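Local coordinates for conserved protein (Methanosarcina mazei, PDB 4DPO), which is of unknown function but belongs to the antibiotic biosynthesis monooxygenase family and may therefore be an enzyme related to those small oxygenases, at residues A30-K35 with Q40-L45; L54-C59 with I90-F95. One frame throughout, in Å; residues are numbered along the deposited sequence.

In the fold
After the short helix 18-24 the chain runs through strand 26-33, turns, and enters helix 39-54. Contact 1 closes this short loop, tying the end of the strand to the beginning of the helix with four residues between its segments. Contact 2 opens as the helix ends: residues 54-59 lead into strand 59-67, the chain continues through strand 73-80 and helix 83-90, and residues 90-95 return at the start of helix 93-104. The two loops thus follow in series, neither nested nor crossed, with centres about 19 Å apart. Contact 1 joins sheet to helix; contact 2 joins the loop that follows helix 39-54 to the junction of helices 83-90 and 93-104.

Contact 1 of 2, residues A30-K35 with Q40-L45; sequences AKNQVK and QEFMNL
Phe42 reaches from helix 39-54 to the end of strand 26-33, where Val34 and Asn32 receive its ring. Its CB leaves the helix toward the strand, and CG stands anti to the backbone N (chi1 -177°), which sends the ring outward from the helix. Beyond CG the ring divides its neighbours between face and edge. Val34 CG2 sits over one face, 4.0 Å from the ring centroid and only 4° off the normal, so this methyl makes a well-centred CH-pi contact. The nearest single ring atom to it is CD2, at 4.2 Å from Val34 CG2. At the far end of the ring, CZ meets the side chain of Asn32, whose CG lies 4.0 Å from Phe42 CZ. This second approach is at the edge, with the amide plane turned 64° from that of the ring, so the two flat groups do not stack.

A long, flat phenyl suits the helix side because it spans the gap to the strand, Val34 CA and Phe42 CA being 8.0 Å apart. The branched valine directs CG2 over the ring, and the compact asparagine fits at its edge. Helix 93-104 adds Leu102 around Phe42, consistent with the ferredoxin-like alpha+beta fold of this family, helices packed on one face of an antiparallel sheet.

All three touching residues are buried, yet no hydrogen bond passes between the segments. The contact is therefore mainly apolar, a methyl centred over an aromatic face, while the Asn32 amide meets only a ring edge from the helix segment.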
loop_
_atom_site.group_PDB
_atom_site.type_symbol
_atom_site.label_atom_id
_atom_site.label_comp_id
_atom_site.label_asym_id
_atom_site.label_seq_id
_atom_site.Cartn_x
_atom_site.Cartn_y
_atom_site.Cartn_z
ATOM N N ALA A 30 0.333 -6.665 -0.179
ATOM C CA ALA A 30 0.028 -8.066 0.019
ATOM C C ALA A 30 -0.647 -8.334 1.361
ATOM O O ALA A 30 0.022 -8.561 2.349
ATOM C CB ALA A 30 1.299 -8.947 -0.167
ATOM N N LYS A 31 -1.976 -8.329 1.380
ATOM C CA LYS A 31 -2.676 -8.403 2.658
ATOM C C LYS A 31 -2.955 -9.828 3.184
ATOM O O LYS A 31 -3.592 -10.646 2.524
ATOM C CB LYS A 31 -3.947 -7.584 2.557
ATOM C CG LYS A 31 -4.917 -7.731 3.689
ATOM C CD LYS A 31 -5.837 -6.574 3.542
ATOM C CE LYS A 31 -7.238 -6.895 3.957
ATOM N NZ LYS A 31 -8.076 -5.879 3.235
ATOM N N ASN A 32 -2.461 -10.134 4.359
ATOM C CA ASN A 32 -2.672 -11.453 4.893
ATOM C C ASN A 32 -3.653 -11.470 6.060
ATOM O O ASN A 32 -3.686 -10.520 6.896
ATOM C CB ASN A 32 -1.357 -11.973 5.407
ATOM C CG ASN A 32 -0.366 -12.140 4.325
ATOM O OD1 ASN A 32 0.586 -11.346 4.163
ATOM N ND2 ASN A 32 -0.570 -13.180 3.551
ATOM N N GLN A 33 -4.453 -12.537 6.145
ATOM C CA GLN A 33 -5.194 -12.779 7.385
ATOM C C GLN A 33 -4.665 -14.005 8.083
ATOM O O GLN A 33 -4.602 -15.088 7.507
ATOM C CB GLN A 33 -6.680 -12.879 7.177
ATOM C CG GLN A 33 -7.410 -12.875 8.507
ATOM C CD GLN A 33 -8.890 -12.995 8.326
ATOM O OE1 GLN A 33 -9.438 -12.404 7.405
ATOM N NE2 GLN A 33 -9.553 -13.777 9.177
ATOM N N VAL A 34 -4.283 -13.816 9.330
ATOM C CA VAL A 34 -3.458 -14.792 10.034
ATOM C C VAL A 34 -4.248 -15.575 11.132
ATOM O O VAL A 34 -5.190 -15.039 11.771
ATOM C CB VAL A 34 -2.102 -14.109 10.525
ATOM C CG1 VAL A 34 -1.220 -15.071 11.273
ATOM C CG2 VAL A 34 -1.318 -13.572 9.328
ATOM N N LYS A 35 -3.900 -16.854 11.291
ATOM C CA LYS A 35 -4.418 -17.665 12.396
ATOM C C LYS A 35 -3.799 -17.108 13.707
ATOM O O LYS A 35 -2.550 -17.119 13.836
ATOM C CB LYS A 35 -4.019 -19.148 12.216
ATOM C CG LYS A 35 -4.761 -19.959 11.135
ATOM C CD LYS A 35 -4.128 -21.347 11.046
ATOM C CE LYS A 35 -4.249 -21.971 9.660
ATOM N NZ LYS A 35 -5.378 -22.923 9.544
ATOM N N GLN A 40 3.159 -15.465 15.971
ATOM C CA GLN A 40 4.597 -15.499 16.269
ATOM C C GLN A 40 5.387 -16.203 15.175
ATOM O O GLN A 40 6.451 -15.696 14.786
ATOM C CB GLN A 40 4.932 -16.066 17.672
ATOM N N GLU A 41 4.878 -17.345 14.679
ATOM C CA GLU A 41 5.577 -18.116 13.608
ATOM C C GLU A 41 5.612 -17.392 12.250
ATOM O O GLU A 41 6.589 -17.484 11.496
ATOM C CB GLU A 41 4.993 -19.532 13.432
ATOM N N PHE A 42 4.534 -16.679 11.961
ATOM C CA PHE A 42 4.436 -15.867 10.793
ATOM C C PHE A 42 5.484 -14.787 10.861
ATOM O O PHE A 42 6.321 -14.689 9.957
ATOM C CB PHE A 42 3.078 -15.230 10.757
ATOM C CG PHE A 42 2.837 -14.421 9.538
ATOM C CD1 PHE A 42 2.964 -13.036 9.566
ATOM C CD2 PHE A 42 2.482 -15.030 8.345
ATOM C CE1 PHE A 42 2.727 -12.263 8.413
ATOM C CE2 PHE A 42 2.244 -14.263 7.189
ATOM C CZ PHE A 42 2.354 -12.883 7.226
HETATM N N MSE A 43 5.450 -13.983 11.927
HETATM C CA MSE A 43 6.495 -12.958 12.157
HETATM C C MSE A 43 7.904 -13.471 12.043
HETATM O O MSE A 43 8.708 -12.812 11.407
HETATM C CB MSE A 43 6.363 -12.250 13.501
HETATM C CG MSE A 43 5.023 -11.534 13.715
HETATM SE SE MSE A 43 4.724 -10.152 12.364
HETATM C CE MSE A 43 3.282 -9.254 13.355
ATOM N N ASN A 44 8.230 -14.631 12.629
ATOM C CA ASN A 44 9.601 -15.119 12.510
ATOM C C ASN A 44 9.954 -15.426 11.082
ATOM O O ASN A 44 11.112 -15.302 10.686
ATOM C CB ASN A 44 9.872 -16.337 13.405
ATOM C CG ASN A 44 9.505 -16.072 14.864
ATOM O OD1 ASN A 44 9.826 -15.002 15.411
ATOM N ND2 ASN A 44 8.786 -17.021 15.487
ATOM N N LEU A 45 8.957 -15.812 10.294
ATOM C CA LEU A 45 9.216 -16.084 8.863
ATOM C C LEU A 45 9.418 -14.815 8.018
ATOM O O LEU A 45 10.351 -14.776 7.209
ATOM C CB LEU A 45 8.148 -17.003 8.256
ATOM C CG LEU A 45 8.192 -18.446 8.778
ATOM C CD1 LEU A 45 6.858 -19.130 8.525
ATOM C CD2 LEU A 45 9.412 -19.188 8.209
#

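Contact 2 of 2, residues L54-C59 with I90-F95; sequences LKEEGC and IRSDHF
Glu56 OE2 is gripped by two histidines, His94 from the start of helix 93-104 and His89 from helix 83-90. His94 NE2 donates to it over 2.8 Å, but the N-H...O angle of 128° makes this bond weak: the oxygen lies near the ring plane yet is displaced toward His94 CE1, 3.1 Å from Glu56 OE2. The acid comes in at the ring edge, with its own plane turned 86° from the imidazole. His89 ND1 shares the other hydrogen bond. A glutamate suits this place because its chain, extended beyond CG, spans the gap to the histidines and brings one carboxylate oxygen to both rings.

Ser92 stands beside the pair, its OG above one face of the His94 ring and offset toward the rim. As the N-cap of helix 93-104, it accepts a weak bond from Phe95 N at 3.3 Å from Ser92 OG, and the same hydroxyl is hydrogen-bonded to His89 O. A serine fits here because its short side chain folds forward over the start of the helix.

Glu56 also begins a type II turn ending at Cys59, with Gly58 accommodating its positive phi. The contact thus lies at the surface where helix 39-54 gives way to strand 59-67, facing the junction of helices 83-90 and 93-104, while His94 packs against Leu49, Glu52 and Thr53 of helix 39-54.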
loop_
_atom_site.group_PDB
_atom_site.type_symbol
_atom_site.label_atom_id
_atom_site.label_comp_id
_atom_site.label_asym_id
_atom_site.label_seq_id
_atom_site.Cartn_x
_atom_site.Cartn_y
_atom_site.Cartn_z
ATOM N N LEU A 54 15.513 -7.312 1.313
ATOM C CA LEU A 54 16.107 -5.975 1.334
ATOM C C LEU A 54 17.460 -5.961 0.628
ATOM O O LEU A 54 17.872 -4.892 0.170
ATOM C CB LEU A 54 16.292 -5.418 2.739
ATOM C CG LEU A 54 15.047 -4.818 3.350
ATOM C CD1 LEU A 54 15.304 -4.352 4.801
ATOM C CD2 LEU A 54 14.435 -3.707 2.485
ATOM N N LYS A 55 18.141 -7.116 0.540
ATOM C CA LYS A 55 19.475 -7.164 -0.086
ATOM C C LYS A 55 19.424 -7.293 -1.607
ATOM O O LYS A 55 20.460 -7.223 -2.248
ATOM C CB LYS A 55 20.415 -8.224 0.559
ATOM N N GLU A 56 18.232 -7.437 -2.192
ATOM C CA GLU A 56 18.114 -7.665 -3.640
ATOM C C GLU A 56 18.232 -6.387 -4.411
ATOM O O GLU A 56 17.890 -5.327 -3.912
ATOM C CB GLU A 56 16.763 -8.236 -3.989
ATOM C CG GLU A 56 16.456 -9.524 -3.335
ATOM C CD GLU A 56 15.255 -10.236 -3.978
ATOM O OE1 GLU A 56 15.162 -10.221 -5.248
ATOM O OE2 GLU A 56 14.437 -10.823 -3.201
ATOM N N GLU A 57 18.691 -6.498 -5.658
ATOM C CA GLU A 57 18.677 -5.353 -6.604
ATOM C C GLU A 57 17.215 -5.008 -6.984
ATOM O O GLU A 57 16.433 -5.870 -7.436
ATOM C CB GLU A 57 19.563 -5.625 -7.857
ATOM N N GLY A 58 16.839 -3.756 -6.758
ATOM C CA GLY A 58 15.482 -3.284 -7.090
ATOM C C GLY A 58 14.567 -3.116 -5.895
ATOM O O GLY A 58 13.573 -2.385 -5.931
ATOM N N CYS A 59 14.913 -3.748 -4.801
ATOM C CA CYS A 59 14.069 -3.505 -3.663
ATOM C C CYS A 59 14.242 -2.104 -3.096
ATOM O O CYS A 59 15.290 -1.811 -2.489
ATOM C CB CYS A 59 14.232 -4.581 -2.590
ATOM S SG CYS A 59 13.158 -4.340 -1.226
ATOM N N ILE A 90 10.025 -12.955 -6.880
ATOM C CA ILE A 90 9.193 -14.153 -6.734
ATOM C C ILE A 90 9.854 -15.431 -7.294
ATOM O O ILE A 90 9.460 -16.542 -6.947
ATOM C CB ILE A 90 7.745 -13.938 -7.276
ATOM C CG1 ILE A 90 7.694 -13.954 -8.805
ATOM C CG2 ILE A 90 7.189 -12.631 -6.795
ATOM N N ARG A 91 10.869 -15.260 -8.143
ATOM C CA ARG A 91 11.677 -16.370 -8.662
ATOM C C ARG A 91 12.915 -16.594 -7.758
ATOM O O ARG A 91 13.742 -17.471 -8.015
ATOM C CB ARG A 91 12.074 -16.135 -10.131
ATOM N N SER A 92 13.056 -15.829 -6.679
ATOM C CA SER A 92 14.239 -15.996 -5.826
ATOM C C SER A 92 14.159 -17.224 -4.861
ATOM O O SER A 92 13.058 -17.703 -4.506
ATOM C CB SER A 92 14.532 -14.706 -5.064
ATOM O OG SER A 92 13.796 -14.671 -3.857
ATOM N N ASP A 93 15.326 -17.708 -4.442
ATOM C CA ASP A 93 15.429 -18.817 -3.515
ATOM C C ASP A 93 14.700 -18.600 -2.194
ATOM O O ASP A 93 13.963 -19.471 -1.741
ATOM C CB ASP A 93 16.910 -19.100 -3.252
ATOM C CG ASP A 93 17.612 -19.753 -4.474
ATOM O OD1 ASP A 93 16.904 -20.106 -5.461
ATOM O OD2 ASP A 93 18.867 -19.914 -4.445
ATOM N N HIS A 94 14.909 -17.453 -1.554
ATOM C CA HIS A 94 14.267 -17.211 -0.252
ATOM C C HIS A 94 12.736 -17.124 -0.414
ATOM O O HIS A 94 11.953 -17.694 0.370
ATOM C CB HIS A 94 14.872 -15.990 0.528
ATOM C CG HIS A 94 14.948 -14.716 -0.267
ATOM N ND1 HIS A 94 15.927 -14.479 -1.212
ATOM C CD2 HIS A 94 14.167 -13.607 -0.256
ATOM C CE1 HIS A 94 15.734 -13.292 -1.764
ATOM N NE2 HIS A 94 14.673 -12.743 -1.201
ATOM N N PHE A 95 12.304 -16.423 -1.453
ATOM C CA PHE A 95 10.905 -16.317 -1.655
ATOM C C PHE A 95 10.394 -17.736 -1.770
ATOM O O PHE A 95 9.473 -18.132 -1.021
ATOM C CB PHE A 95 10.556 -15.536 -2.906
ATOM C CG PHE A 95 9.099 -15.457 -3.109
ATOM C CD1 PHE A 95 8.317 -14.606 -2.296
ATOM C CD2 PHE A 95 8.465 -16.294 -4.014
ATOM C CE1 PHE A 95 6.917 -14.550 -2.433
ATOM C CE2 PHE A 95 7.076 -16.255 -4.156
ATOM C CZ PHE A 95 6.295 -15.367 -3.375
#